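Local coordinates for protein SusD homolog (Bacteroides thetaiotaomicron, PDB 4MRU) that probably binds glycans, perhaps mucin O-glycans, at the bacterial cell surface as a SusD-like outer-membrane lipoprotein with a TPR-like helical fold, at residues A[86-91]-A[114-118]; A[119-123]-A[152-156]; A[166-171]-A[195-200]; A[185-189]-A[237-242]; A[201-205]-A[324-330]. Where two conformers were deposited one is given. Numbering follows the deposited sequence.

Contact 1 of 5, residues A[86-91]-A[114-118]; sequences VISETY and RVTIM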
# COMPACT_ATOMS: atom_id res chain seq x y z
N VAL A 86 6.73 8.01 12.05
CA VAL A 86 6.27 6.63 12.23
C VAL A 86 7.12 5.91 13.29
O VAL A 86 6.58 5.32 14.19
CB VAL A 86 6.28 5.82 10.93
CG1 VAL A 86 5.82 4.42 11.19
CG2 VAL A 86 5.30 6.44 9.94
N ILE A 87 8.44 5.98 13.15
CA ILE A 87 9.32 5.30 14.07
C ILE A 87 9.25 5.91 15.47
O ILE A 87 9.11 5.16 16.42
CB ILE A 87 10.77 5.30 13.52
CG1 ILE A 87 10.84 4.36 12.31
CG2 ILE A 87 11.74 4.87 14.60
CD1 ILE A 87 12.11 4.44 11.49
N SER A 88 9.29 7.24 15.60
CA SER A 88 9.34 7.84 16.93
C SER A 88 8.01 7.68 17.67
O SER A 88 7.97 7.73 18.90
CB SER A 88 9.71 9.31 16.84
OG SER A 88 8.68 10.02 16.22
N GLU A 89 6.93 7.50 16.93
CA GLU A 89 5.63 7.28 17.58
C GLU A 89 5.37 5.82 17.90
O GLU A 89 4.62 5.51 18.83
CB GLU A 89 4.52 7.83 16.73
CG GLU A 89 4.54 9.34 16.68
CD GLU A 89 3.46 9.95 15.81
OE1 GLU A 89 2.40 9.31 15.65
OE2 GLU A 89 3.66 11.08 15.30
N THR A 90 5.95 4.92 17.11
CA THR A 90 5.71 3.49 17.31
C THR A 90 6.39 3.00 18.58
O THR A 90 5.76 2.32 19.41
CB THR A 90 6.17 2.64 16.10
OG1 THR A 90 5.36 2.97 14.96
CG2 THR A 90 6.01 1.19 16.39
N TYR A 91 7.66 3.33 18.76
CA TYR A 91 8.45 2.59 19.74
C TYR A 91 8.10 2.91 21.19
O TYR A 91 8.14 2.00 22.01
CB TYR A 91 9.95 2.78 19.49
CG TYR A 91 10.37 1.78 18.43
CD1 TYR A 91 10.60 0.45 18.76
CD2 TYR A 91 10.43 2.15 17.10
CE1 TYR A 91 10.90 -0.47 17.79
CE2 TYR A 91 10.73 1.23 16.11
CZ TYR A 91 10.97 -0.08 16.46
OH TYR A 91 11.28 -1.00 15.47
N ARG A 114 3.65 -4.09 15.34
CA ARG A 114 4.92 -3.50 14.96
C ARG A 114 5.37 -3.98 13.56
O ARG A 114 5.83 -3.19 12.74
CB ARG A 114 5.96 -3.79 16.00
CG ARG A 114 7.37 -3.44 15.54
CD ARG A 114 8.27 -3.46 16.75
NE ARG A 114 9.68 -3.38 16.41
CZ ARG A 114 10.50 -4.41 16.28
NH1 ARG A 114 10.08 -5.68 16.41
NH2 ARG A 114 11.77 -4.17 16.01
N VAL A 115 5.25 -5.27 13.30
CA VAL A 115 5.58 -5.77 12.00
C VAL A 115 4.69 -5.08 10.95
O VAL A 115 5.16 -4.66 9.90
CB VAL A 115 5.40 -7.29 11.90
CG1 VAL A 115 5.48 -7.74 10.46
CG2 VAL A 115 6.43 -8.02 12.76
N THR A 116 3.40 -5.00 11.21
CA THR A 116 2.48 -4.43 10.24
C THR A 116 2.85 -2.96 9.90
O THR A 116 2.83 -2.56 8.76
CB THR A 116 1.03 -4.54 10.76
OG1 THR A 116 0.73 -5.91 11.06
CG2 THR A 116 0.02 -3.99 9.76
N ILE A 117 3.16 -2.16 10.92
CA ILE A 117 3.56 -0.77 10.73
C ILE A 117 4.84 -0.69 9.90
O ILE A 117 4.95 0.06 8.93
CB ILE A 117 3.83 -0.10 12.09
CG1 ILE A 117 2.54 0.06 12.85
CG2 ILE A 117 4.48 1.27 11.89
CD1 ILE A 117 2.71 0.29 14.35
N MSE A 118 5.82 -1.49 10.31
CA MSE A 118 7.15 -1.32 9.78
C MSE A 118 7.39 -2.04 8.46
O MSE A 118 8.35 -1.72 7.75
CB MSE A 118 8.15 -1.84 10.80
CG MSE A 118 8.17 -1.00 12.08
SE MSE A 118 8.67 0.88 11.68
CE MSE A 118 8.07 1.73 13.37
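Arg-114 makes the polar link between these two helices by holding the phenol oxygen of Tyr-91 in a fork: NE donates to Tyr-91 OH at 3.0 Å with an N-H...O angle of 159°, and NH2 reaches the same oxygen at 3.3 Å and 141°. Tyr-91 OH lies near the guanidinium plane, as two-pronged donation requires. The third nitrogen, NH1, pairs with Glu-162. Thr-90 turns its hydroxyl back into its own helix, OG1 donating to Val-86 O at 2.8 Å, which satisfies it although it faces apolar groups of the other helix. Selenomethionine Met-118 is the knob, entering a hole formed by Val-86, Ile-87, Thr-90 and Tyr-91; its CE comes within 3.4 Å of Thr-90 OG1 and 3.9 Å of Tyr-91 CE2. Beside it, Val-86 CG1 meets Ile-117 CG2 at 3.5 Å. The segment axes run antiparallel, at 173° and 11.3 Å apart, as in a helical hairpin. Helix 40-54 touches Val-86, while helix 152-173 packs on Val-115 and Met-118, and helix 192-209 on Val-115 and Thr-116.

Contact 2 of 5, residues A[119-123]-A[152-156]; sequences QRVTD and QKDVY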
# COMPACT_ATOMS: atom_id res chain seq x y z
N GLN A 119 6.55 -3.02 8.11
CA GLN A 119 6.63 -3.60 6.76
C GLN A 119 6.51 -2.49 5.70
O GLN A 119 7.24 -2.47 4.69
CB GLN A 119 5.56 -4.70 6.56
CG GLN A 119 5.42 -5.25 5.13
CD GLN A 119 4.22 -4.63 4.43
OE1 GLN A 119 3.08 -4.97 4.73
NE2 GLN A 119 4.47 -3.69 3.53
N ARG A 120 5.64 -1.54 5.95
CA ARG A 120 5.41 -0.44 5.03
C ARG A 120 6.66 0.45 4.99
O ARG A 120 7.10 0.89 3.92
CB ARG A 120 4.20 0.38 5.44
CG ARG A 120 2.85 -0.27 5.16
CD ARG A 120 1.79 0.17 6.12
NE ARG A 120 1.74 1.64 6.27
CZ ARG A 120 1.09 2.45 5.44
NH1 ARG A 120 0.47 1.96 4.36
NH2 ARG A 120 1.11 3.73 5.65
N VAL A 121 7.23 0.73 6.15
CA VAL A 121 8.37 1.64 6.21
C VAL A 121 9.60 1.07 5.51
O VAL A 121 10.25 1.76 4.76
CB VAL A 121 8.70 2.00 7.68
CG1 VAL A 121 9.88 2.94 7.77
CG2 VAL A 121 7.46 2.64 8.33
N THR A 122 9.93 -0.21 5.74
CA THR A 122 11.07 -0.75 5.02
C THR A 122 10.77 -0.82 3.51
O THR A 122 11.69 -0.62 2.71
CB THR A 122 11.56 -2.13 5.52
OG1 THR A 122 12.74 -2.50 4.77
CG2 THR A 122 10.54 -3.21 5.36
N ASP A 123 9.54 -1.09 3.12
CA ASP A 123 9.21 -1.10 1.69
C ASP A 123 9.39 0.26 1.02
O ASP A 123 9.76 0.33 -0.16
CB ASP A 123 7.78 -1.59 1.44
CG ASP A 123 7.64 -3.11 1.57
OD1 ASP A 123 8.68 -3.80 1.73
OD2 ASP A 123 6.49 -3.58 1.54
N GLN A 152 17.33 -4.37 4.44
CA GLN A 152 15.95 -4.75 4.19
C GLN A 152 15.79 -6.27 4.29
O GLN A 152 14.80 -6.76 4.84
CB GLN A 152 15.46 -4.28 2.84
CG GLN A 152 14.03 -4.64 2.54
CD GLN A 152 13.53 -4.06 1.22
OE1 GLN A 152 13.88 -4.55 0.15
NE2 GLN A 152 12.69 -3.03 1.29
N LYS A 153 16.78 -7.01 3.81
CA LYS A 153 16.70 -8.48 3.92
C LYS A 153 16.58 -8.90 5.39
O LYS A 153 15.77 -9.78 5.73
CB LYS A 153 17.92 -9.16 3.28
CG LYS A 153 17.86 -10.67 3.37
CD LYS A 153 19.12 -11.38 3.00
CE LYS A 153 19.21 -11.85 1.56
NZ LYS A 153 20.07 -13.07 1.48
N ASP A 154 17.40 -8.32 6.23
CA ASP A 154 17.38 -8.65 7.67
C ASP A 154 16.11 -8.16 8.33
O ASP A 154 15.59 -8.82 9.26
CB ASP A 154 18.60 -8.09 8.39
CG ASP A 154 19.88 -8.88 8.07
OD1 ASP A 154 19.83 -10.01 7.56
OD2 ASP A 154 20.94 -8.36 8.38
N VAL A 155 15.56 -7.04 7.87
CA VAL A 155 14.26 -6.66 8.40
C VAL A 155 13.19 -7.71 8.08
O VAL A 155 12.45 -8.11 8.98
CB VAL A 155 13.81 -5.29 7.90
CG1 VAL A 155 12.43 -4.98 8.43
CG2 VAL A 155 14.77 -4.22 8.38
N TYR A 156 13.06 -8.11 6.81
CA TYR A 156 12.05 -9.10 6.41
C TYR A 156 12.25 -10.42 7.15
O TYR A 156 11.30 -10.99 7.69
CB TYR A 156 12.08 -9.31 4.90
CG TYR A 156 11.07 -8.49 4.16
CD1 TYR A 156 11.28 -7.14 3.86
CD2 TYR A 156 9.85 -9.05 3.77
CE1 TYR A 156 10.31 -6.41 3.18
CE2 TYR A 156 8.87 -8.30 3.13
CZ TYR A 156 9.11 -6.98 2.84
OH TYR A 156 8.13 -6.26 2.15
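Asp-123 is the polar hub where helices 104-125 and 152-173 meet, antiparallel at 165° with segment axes 10.5 Å apart. Its OD1 accepts a short hydrogen bond from Tyr-156 OH, 2.6 Å long, with that carboxylate oxygen near the plane of the Tyr-156 ring; Trp-502 NE1 also donates to it. The other oxygen, OD2, takes a 2.8 Å bond from Gln-119 NE2 one turn earlier and a salt bridge from Arg-209. Gln-119 in turn spends OE1 on Arg-205. Gln-152 reaches across with NE2 to Thr-122 O, a weak bond of 3.0 Å with an angle of 129°, whereas its OE1 accepts from the backbone of Trp-502. Thr-122 OG1 bonds to Gly-126 O, and its methyl CG2 points into the interface, 4.0 Å from Val-155 CG1 and 3.9 Å from Tyr-156 CE1. All six touching residues are buried, so these pairings show how the helical bundle accommodates a carboxylate: OD1 is compensated by two neutral donors, OD2 by an amide and an arginine.

Contact 3 of 5, residues A[166-171]-A[195-200]; sequences ADQALE and WRLFLH. With EDO (1,2-ethanediol), chain E.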
# COMPACT_ATOMS: atom_id res chain seq x y z
N ALA A 166 4.48 -14.55 17.15
CA ALA A 166 3.17 -14.03 17.51
C ALA A 166 2.09 -15.06 17.24
O ALA A 166 1.16 -15.25 18.06
CB ALA A 166 2.86 -12.76 16.76
N ASP A 167 2.18 -15.72 16.09
CA ASP A 167 1.17 -16.68 15.73
C ASP A 167 1.10 -17.83 16.70
O ASP A 167 0.01 -18.29 17.06
CB ASP A 167 1.46 -17.25 14.33
CG ASP A 167 0.25 -17.89 13.73
OD1 ASP A 167 -0.87 -17.52 14.10
OD2 ASP A 167 0.42 -18.77 12.85
N GLN A 168 2.26 -18.35 17.10
CA GLN A 168 2.27 -19.42 18.10
C GLN A 168 1.58 -19.00 19.40
O GLN A 168 0.83 -19.80 20.01
CB GLN A 168 3.70 -19.85 18.40
CG GLN A 168 3.80 -21.01 19.40
CD GLN A 168 5.22 -21.34 19.80
OE1 GLN A 168 6.15 -20.59 19.53
NE2 GLN A 168 5.38 -22.48 20.46
N ALA A 169 1.80 -17.76 19.83
CA ALA A 169 1.28 -17.31 21.09
C ALA A 169 -0.24 -17.12 20.99
O ALA A 169 -0.98 -17.43 21.93
CB ALA A 169 1.97 -16.04 21.57
N LEU A 170 -0.72 -16.64 19.84
CA LEU A 170 -2.15 -16.53 19.60
C LEU A 170 -2.83 -17.92 19.55
O LEU A 170 -3.85 -18.14 20.22
CB LEU A 170 -2.42 -15.81 18.30
CG LEU A 170 -2.08 -14.31 18.34
CD1 LEU A 170 -2.35 -13.73 16.98
CD2 LEU A 170 -2.84 -13.56 19.43
N GLU A 171 -2.25 -18.83 18.77
CA GLU A 171 -2.79 -20.16 18.67
C GLU A 171 -2.81 -20.85 20.02
O GLU A 171 -3.79 -21.50 20.34
CB GLU A 171 -1.95 -20.97 17.71
CG GLU A 171 -2.40 -22.42 17.49
CD GLU A 171 -1.44 -23.15 16.57
OE1 GLU A 171 -0.32 -23.48 17.02
OE2 GLU A 171 -1.75 -23.34 15.40
N TRP A 195 -7.41 -12.25 14.12
CA TRP A 195 -6.01 -11.81 14.11
C TRP A 195 -5.10 -12.85 13.45
O TRP A 195 -4.19 -12.46 12.69
CB TRP A 195 -5.51 -11.46 15.51
CG TRP A 195 -5.95 -10.11 15.95
CD1 TRP A 195 -6.85 -9.81 16.91
CD2 TRP A 195 -5.53 -8.87 15.37
NE1 TRP A 195 -7.01 -8.44 17.01
CE2 TRP A 195 -6.22 -7.84 16.06
CE3 TRP A 195 -4.68 -8.53 14.31
CZ2 TRP A 195 -6.07 -6.49 15.74
CZ3 TRP A 195 -4.53 -7.17 13.98
CH2 TRP A 195 -5.19 -6.17 14.71
N ARG A 196 -5.36 -14.15 13.64
CA ARG A 196 -4.52 -15.16 12.95
C ARG A 196 -4.70 -15.17 11.42
O ARG A 196 -3.73 -15.30 10.68
CB ARG A 196 -4.73 -16.57 13.51
CG ARG A 196 -4.26 -16.67 14.95
CD ARG A 196 -4.24 -18.12 15.42
NE ARG A 196 -3.17 -18.81 14.76
CZ ARG A 196 -3.26 -19.97 14.12
NH1 ARG A 196 -4.39 -20.64 14.06
NH2 ARG A 196 -2.17 -20.46 13.57
N LEU A 197 -5.94 -15.02 10.95
CA LEU A 197 -6.18 -14.93 9.53
C LEU A 197 -5.41 -13.76 8.96
O LEU A 197 -4.73 -13.86 7.90
CB LEU A 197 -7.67 -14.76 9.25
CG LEU A 197 -8.57 -15.93 9.66
CD1 LEU A 197 -10.02 -15.58 9.35
CD2 LEU A 197 -8.13 -17.19 8.96
N PHE A 198 -5.48 -12.63 9.66
CA PHE A 198 -4.78 -11.45 9.18
C PHE A 198 -3.27 -11.70 9.17
O PHE A 198 -2.57 -11.35 8.20
CB PHE A 198 -5.10 -10.21 10.03
CG PHE A 198 -4.20 -9.08 9.75
CD1 PHE A 198 -4.34 -8.35 8.58
CD2 PHE A 198 -3.20 -8.74 10.63
CE1 PHE A 198 -3.49 -7.30 8.29
CE2 PHE A 198 -2.34 -7.70 10.35
CZ PHE A 198 -2.51 -6.96 9.19
N LEU A 199 -2.77 -12.24 10.25
CA LEU A 199 -1.31 -12.52 10.32
C LEU A 199 -0.84 -13.39 9.17
O LEU A 199 0.19 -13.13 8.55
CB LEU A 199 -0.98 -13.18 11.65
CG LEU A 199 0.45 -13.47 12.04
CD1 LEU A 199 0.53 -13.48 13.56
CD2 LEU A 199 0.92 -14.78 11.47
N HIS A 200 -1.60 -14.44 8.88
CA HIS A 200 -1.26 -15.32 7.74
C HIS A 200 -1.35 -14.61 6.39
O HIS A 200 -0.58 -14.89 5.47
CB HIS A 200 -2.15 -16.55 7.76
CG HIS A 200 -2.00 -17.35 9.01
ND1 HIS A 200 -3.08 -17.98 9.63
CD2 HIS A 200 -0.94 -17.55 9.83
CE1 HIS A 200 -2.65 -18.59 10.71
NE2 HIS A 200 -1.37 -18.31 10.87
C1 EDO E . 3.06 -19.85 10.55
O1 EDO E . 2.83 -18.62 11.24
C2 EDO E . 1.90 -20.09 9.61
O2 EDO E . 2.11 -19.22 8.51
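A salt-bridge network of Asp-167, Glu-171 and Arg-196 clasps two antiparallel helices of the TPR-like bundle, 152-173 and 192-209, whose segment axes lie 10.4 Å apart and cross at -160°. Asp-167 stands at the closest backbone approach, its CA 6.5 Å from that of Arg-196. Arg-196 NE donates to Asp-167 OD1 at 2.7 Å and 156°, and Arg-196 NH2 to Asp-167 OD2 at 3.2 Å and 156°, so the carboxylate is gripped along the guanidinium edge. Glu-171 adds charge without a directed bond: its OE2 is 3.4 Å from Arg-196 NH2 but well out of the guanidinium plane, and its CB lies over one face. Leu-199 CD1 packs 4.0 Å from Ala-166 CB, and Leu-170 CD1 is 4.2 Å from Trp-195 CB; the indole itself leads away and bonds to Asp-185. His-200 NE2 donates to Asp-167 OD2 at 2.7 Å and 165°, and O1 of an ethanediol, probably from the crystallisation liquor, donates to that same OD2 at 2.9 Å.

Contact 4 of 5, residues A[185-189]-A[237-242]; sequences DDVYY and DNALFH. With EDO (1,2-ethanediol), chain J.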
# COMPACT_ATOMS: atom_id res chain seq x y z
N ASP A 185 -9.28 -3.07 21.21
CA ASP A 185 -8.87 -3.45 19.86
C ASP A 185 -9.96 -3.03 18.89
O ASP A 185 -11.08 -3.55 18.95
CB ASP A 185 -8.63 -4.96 19.85
CG ASP A 185 -8.65 -5.58 18.43
OD1 ASP A 185 -8.44 -4.86 17.42
OD2 ASP A 185 -8.91 -6.80 18.35
N ASP A 186 -9.69 -2.05 18.05
CA ASP A 186 -10.75 -1.52 17.14
C ASP A 186 -10.65 -2.02 15.72
O ASP A 186 -11.20 -1.42 14.77
CB ASP A 186 -10.77 0.01 17.19
CG ASP A 186 -11.39 0.53 18.50
OD1 ASP A 186 -11.95 -0.27 19.27
OD2 ASP A 186 -11.35 1.74 18.74
N VAL A 187 -9.96 -3.14 15.57
CA VAL A 187 -9.85 -3.83 14.27
C VAL A 187 -10.73 -5.06 14.35
O VAL A 187 -11.72 -5.16 13.61
CB VAL A 187 -8.40 -4.20 13.93
CG1 VAL A 187 -8.32 -5.11 12.69
CG2 VAL A 187 -7.62 -2.92 13.68
N TYR A 188 -10.42 -5.96 15.28
CA TYR A 188 -11.19 -7.21 15.43
C TYR A 188 -11.89 -7.39 16.77
O TYR A 188 -12.45 -8.47 17.05
CB TYR A 188 -10.27 -8.41 15.16
CG TYR A 188 -9.91 -8.61 13.72
CD1 TYR A 188 -10.88 -8.69 12.72
CD2 TYR A 188 -8.59 -8.77 13.34
CE1 TYR A 188 -10.54 -8.91 11.40
CE2 TYR A 188 -8.24 -8.99 12.04
CZ TYR A 188 -9.22 -9.06 11.07
OH TYR A 188 -8.81 -9.32 9.78
N TYR A 189 -11.92 -6.33 17.58
CA TYR A 189 -12.63 -6.35 18.85
C TYR A 189 -12.35 -7.63 19.62
O TYR A 189 -13.24 -8.26 20.20
CB TYR A 189 -14.12 -6.14 18.59
CG TYR A 189 -14.38 -4.81 17.88
CD1 TYR A 189 -14.45 -3.63 18.60
CD2 TYR A 189 -14.49 -4.73 16.48
CE1 TYR A 189 -14.67 -2.41 17.97
CE2 TYR A 189 -14.68 -3.53 15.84
CZ TYR A 189 -14.78 -2.37 16.59
OH TYR A 189 -14.99 -1.17 15.97
N ASP A 237 -14.15 -11.05 7.36
CA ASP A 237 -12.91 -11.15 8.09
C ASP A 237 -11.86 -10.08 7.67
O ASP A 237 -10.74 -10.16 8.10
CB ASP A 237 -12.34 -12.56 7.94
CG ASP A 237 -13.20 -13.60 8.65
OD1 ASP A 237 -13.75 -13.24 9.72
OD2 ASP A 237 -13.30 -14.75 8.17
N ASN A 238 -12.23 -9.14 6.82
CA ASN A 238 -11.29 -8.11 6.40
C ASN A 238 -10.79 -7.37 7.63
O ASN A 238 -11.56 -7.18 8.59
CB ASN A 238 -11.96 -7.09 5.45
CG ASN A 238 -12.35 -7.69 4.10
OD1 ASN A 238 -11.89 -8.76 3.71
ND2 ASN A 238 -13.18 -6.96 3.35
N ALA A 239 -9.54 -6.93 7.59
CA ALA A 239 -8.91 -6.16 8.65
C ALA A 239 -9.14 -4.67 8.38
O ALA A 239 -8.57 -4.12 7.43
CB ALA A 239 -7.44 -6.44 8.71
N LEU A 240 -10.00 -4.07 9.20
CA LEU A 240 -10.32 -2.67 9.09
C LEU A 240 -10.07 -2.04 10.44
O LEU A 240 -10.49 -2.61 11.47
CB LEU A 240 -11.79 -2.47 8.77
CG LEU A 240 -12.33 -2.52 7.35
CD1 LEU A 240 -11.85 -3.72 6.59
CD2 LEU A 240 -13.85 -2.49 7.49
N PHE A 241 -9.45 -0.86 10.46
CA PHE A 241 -9.33 -0.08 11.70
C PHE A 241 -10.52 0.86 11.74
O PHE A 241 -10.61 1.81 10.97
CB PHE A 241 -7.98 0.64 11.77
CG PHE A 241 -7.80 1.52 12.97
CD1 PHE A 241 -8.08 1.05 14.26
CD2 PHE A 241 -7.30 2.81 12.82
CE1 PHE A 241 -7.87 1.83 15.37
CE2 PHE A 241 -7.09 3.60 13.93
CZ PHE A 241 -7.38 3.12 15.20
N HIS A 242 -11.44 0.57 12.64
CA HIS A 242 -12.63 1.35 12.80
C HIS A 242 -12.36 2.52 13.72
O HIS A 242 -11.68 2.41 14.76
CB HIS A 242 -13.75 0.49 13.42
CG HIS A 242 -14.06 -0.74 12.65
ND1 HIS A 242 -13.34 -1.90 12.80
CD2 HIS A 242 -14.97 -1.00 11.69
CE1 HIS A 242 -13.82 -2.83 12.00
NE2 HIS A 242 -14.80 -2.30 11.30
C1 EDO J . -14.41 1.61 17.39
O1 EDO J . -15.64 0.94 17.17
C2 EDO J . -14.50 2.97 16.72
O2 EDO J . -15.83 3.50 16.79
O HOH W 1 -10.58 3.57 16.83
O HOH W 2 -11.89 -5.55 10.88
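Direct hydrogen bonds fix the two ends of this contact. Asp-186 O receives both His-242 N and His-242 ND1, each at 2.9 Å, with angles of 164° and 155°; at the far end Tyr-188 OH donates to Asp-237 O over 2.7 Å. Between them, Val-187 CA makes a CA-H...O contact with Leu-240 O, 3.1 Å long and 155° at the hydrogen. The loop 185-189 is shaped by an Asx turn: Asp-185 OD1 accepts from Val-187 N at 2.9 Å and from Tyr-188 N at 3.1 Å. The loop lies against strand 239-241, which belongs to a two-stranded antiparallel sheet with strand 322-325. Water mediates further links. One water bridges Asp-186 OD2 (2.8 Å) and His-242 O (2.6 Å), though Asp-186 also forms a salt bridge with Arg-29; another accepts from Leu-240 N at 2.9 Å and lies 2.8 Å from Val-187 O. Among apolar contacts, Val-187 CG2 approaches Phe-241 CD1 at 4.0 Å, and Tyr-188 CZ lies 3.9 Å from Ala-239 CB.

Contact 5 of 5, residues A[201-205]-A[324-330]; sequences SLQLR and WMTASEV. With EDO (1,2-ethanediol), chain F; EDO (1,2-ethanediol), chain E.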
# COMPACT_ATOMS: atom_id res chain seq x y z
N SER A 201 -2.32 -13.72 6.25
CA SER A 201 -2.46 -12.93 5.06
C SER A 201 -1.24 -11.98 4.87
O SER A 201 -0.73 -11.84 3.80
CB SER A 201 -3.78 -12.15 5.09
OG SER A 201 -4.88 -13.03 5.32
N LEU A 202 -0.78 -11.37 5.95
CA LEU A 202 0.40 -10.52 5.90
C LEU A 202 1.64 -11.34 5.55
O LEU A 202 2.47 -10.86 4.77
CB LEU A 202 0.62 -9.86 7.24
CG LEU A 202 1.74 -8.82 7.39
CD1 LEU A 202 1.58 -7.71 6.37
CD2 LEU A 202 1.73 -8.27 8.81
N GLN A 203 1.78 -12.54 6.12
CA GLN A 203 2.88 -13.44 5.73
C GLN A 203 2.83 -13.73 4.23
O GLN A 203 3.86 -13.74 3.57
CB GLN A 203 2.83 -14.75 6.48
CG GLN A 203 3.14 -14.67 7.96
CD GLN A 203 2.79 -15.98 8.70
OE1 GLN A 203 1.74 -16.60 8.45
NE2 GLN A 203 3.67 -16.39 9.60
N LEU A 204 1.65 -13.95 3.70
CA LEU A 204 1.47 -14.19 2.27
C LEU A 204 1.90 -12.98 1.42
O LEU A 204 2.60 -13.12 0.43
CB LEU A 204 0.01 -14.54 1.99
CG LEU A 204 -0.39 -14.77 0.53
CD1 LEU A 204 0.44 -15.88 -0.09
CD2 LEU A 204 -1.86 -15.09 0.44
N ARG A 205 1.47 -11.79 1.84
CA ARG A 205 1.83 -10.57 1.14
C ARG A 205 3.35 -10.38 1.10
O ARG A 205 3.93 -10.12 0.08
CB ARG A 205 1.20 -9.37 1.84
CG ARG A 205 1.53 -8.06 1.18
CD ARG A 205 1.26 -6.87 2.12
NE ARG A 205 -0.11 -6.40 2.00
CZ ARG A 205 -0.62 -5.42 2.75
NH1 ARG A 205 0.13 -4.85 3.68
NH2 ARG A 205 -1.88 -5.03 2.56
N TRP A 324 -7.08 -2.19 6.00
CA TRP A 324 -5.73 -2.75 5.98
C TRP A 324 -5.54 -3.90 4.98
O TRP A 324 -4.63 -3.87 4.19
CB TRP A 324 -5.38 -3.30 7.33
CG TRP A 324 -5.25 -2.29 8.44
CD1 TRP A 324 -5.50 -0.98 8.39
CD2 TRP A 324 -4.82 -2.58 9.75
NE1 TRP A 324 -5.26 -0.40 9.62
CE2 TRP A 324 -4.81 -1.38 10.47
CE3 TRP A 324 -4.42 -3.75 10.40
CZ2 TRP A 324 -4.43 -1.31 11.83
CZ3 TRP A 324 -3.98 -3.68 11.70
CH2 TRP A 324 -4.01 -2.48 12.41
N MSE A 325 -6.37 -4.93 5.05
CA MSE A 325 -6.19 -6.11 4.22
C MSE A 325 -7.53 -6.73 4.00
O MSE A 325 -8.30 -6.93 4.92
CB MSE A 325 -5.25 -7.09 4.93
CG MSE A 325 -5.21 -8.37 4.08
SE MSE A 325 -3.61 -8.77 3.05
CE MSE A 325 -2.33 -8.27 4.47
N THR A 326 -7.81 -7.04 2.72
CA THR A 326 -9.08 -7.62 2.35
C THR A 326 -8.97 -8.99 1.69
O THR A 326 -7.92 -9.41 1.17
CB THR A 326 -9.82 -6.74 1.35
OG1 THR A 326 -9.09 -6.77 0.10
CG2 THR A 326 -9.99 -5.34 1.89
N ALA A 327 -10.08 -9.69 1.73
CA ALA A 327 -10.22 -10.97 1.03
C ALA A 327 -9.87 -10.85 -0.44
O ALA A 327 -9.26 -11.75 -0.98
CB ALA A 327 -11.62 -11.50 1.19
N SER A 328 -10.25 -9.77 -1.10
CA SER A 328 -9.89 -9.57 -2.51
C SER A 328 -8.37 -9.57 -2.70
O SER A 328 -7.84 -10.25 -3.57
CB SER A 328 -10.47 -8.27 -3.07
OG SER A 328 -10.13 -8.09 -4.41
N GLU A 329 -7.66 -8.84 -1.86
CA GLU A 329 -6.19 -8.76 -1.98
C GLU A 329 -5.56 -10.15 -1.81
O GLU A 329 -4.68 -10.58 -2.58
CB GLU A 329 -5.56 -7.78 -0.98
CG GLU A 329 -4.01 -7.76 -1.07
CD GLU A 329 -3.24 -6.94 0.01
OE1 GLU A 329 -3.82 -6.17 0.80
OE2 GLU A 329 -1.99 -7.10 0.05
N VAL A 330 -6.05 -10.89 -0.82
CA VAL A 330 -5.55 -12.24 -0.56
C VAL A 330 -5.81 -13.18 -1.75
O VAL A 330 -4.94 -13.92 -2.15
CB VAL A 330 -6.18 -12.81 0.74
CG1 VAL A 330 -5.96 -14.31 0.88
CG2 VAL A 330 -5.58 -12.10 1.91
C1 EDO F . -1.19 -2.90 6.11
O1 EDO F . -0.06 -2.47 5.35
C2 EDO F . -2.29 -2.05 5.59
O2 EDO F . -2.40 -2.43 4.23
C1 EDO E . 3.06 -19.85 10.55
O1 EDO E . 2.83 -18.62 11.24
C2 EDO E . 1.90 -20.09 9.61
O2 EDO E . 2.11 -19.22 8.51
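Arg-205 sets the geometry of this buried contact. Chi1 and chi2 are both t, carrying the chain straight out from helix 192-209, and chi3 at -89° then swings the guanidinium to meet Glu-329, itself extended with chi1 and chi2 in t. The outcome is a two-pronged salt bridge: NE of Arg-205 to OE2 of Glu-329 at 2.8 Å and 163°, and Arg-205 NH2 to Glu-329 OE1 at 2.9 Å and 166°. Arg-205 NH2 also makes a weak 3.4 Å bond to Trp-324 O, and NH1 pairs with Gln-119. Selenomethionine Met-325, in the conformer given, has chi1 t and chi3 near 43°, which folds CE over one guanidinium face, 3.7 Å from Arg-205 CZ. Leu-204, t then p, brings CD2 to 4.2 Å from Val-330 CG1. Thr-326, at chi1 p, caps the following helix, its OG1 accepting from Glu-329 N at 3.2 Å. An ethanediol, probably from the crystallisation liquor, bridges Arg-205 and Trp-324 O. Trp-324 and Met-325 form a classic beta bulge opposite Ala-239, just before helix 327-339, which packs against helices 348-363 and 408-423; helix 104-125 borders Leu-202.

How the contacts relate
Contacts 1, 2, 3 and 5 trace successive helices: contacts 1 and 2 share helix 104-125, contacts 2 and 3 share helix 152-173, and contacts 3 and 5 share helix 192-209. Contact 2 meets contact 5 where Gln-119 OE1 lies 3.1 Å from Arg-205 NH1, a probable hydrogen bond; Thr-116 OG1 of contact 1 packs 3.4 Å from Leu-202 CD2. Contact 4, centred about 14 Å from the centres of both 3 and 5, is tied to contact 3 by Trp-195 NE1 and Asp-185 OD2 (2.8 Å) and to contact 5 through sheet pairing, Ala-239 O to Trp-324 N (2.8 Å). One ethanediol touches contacts 3 and 5. All five lie away from the magnesium-binding Asn-373.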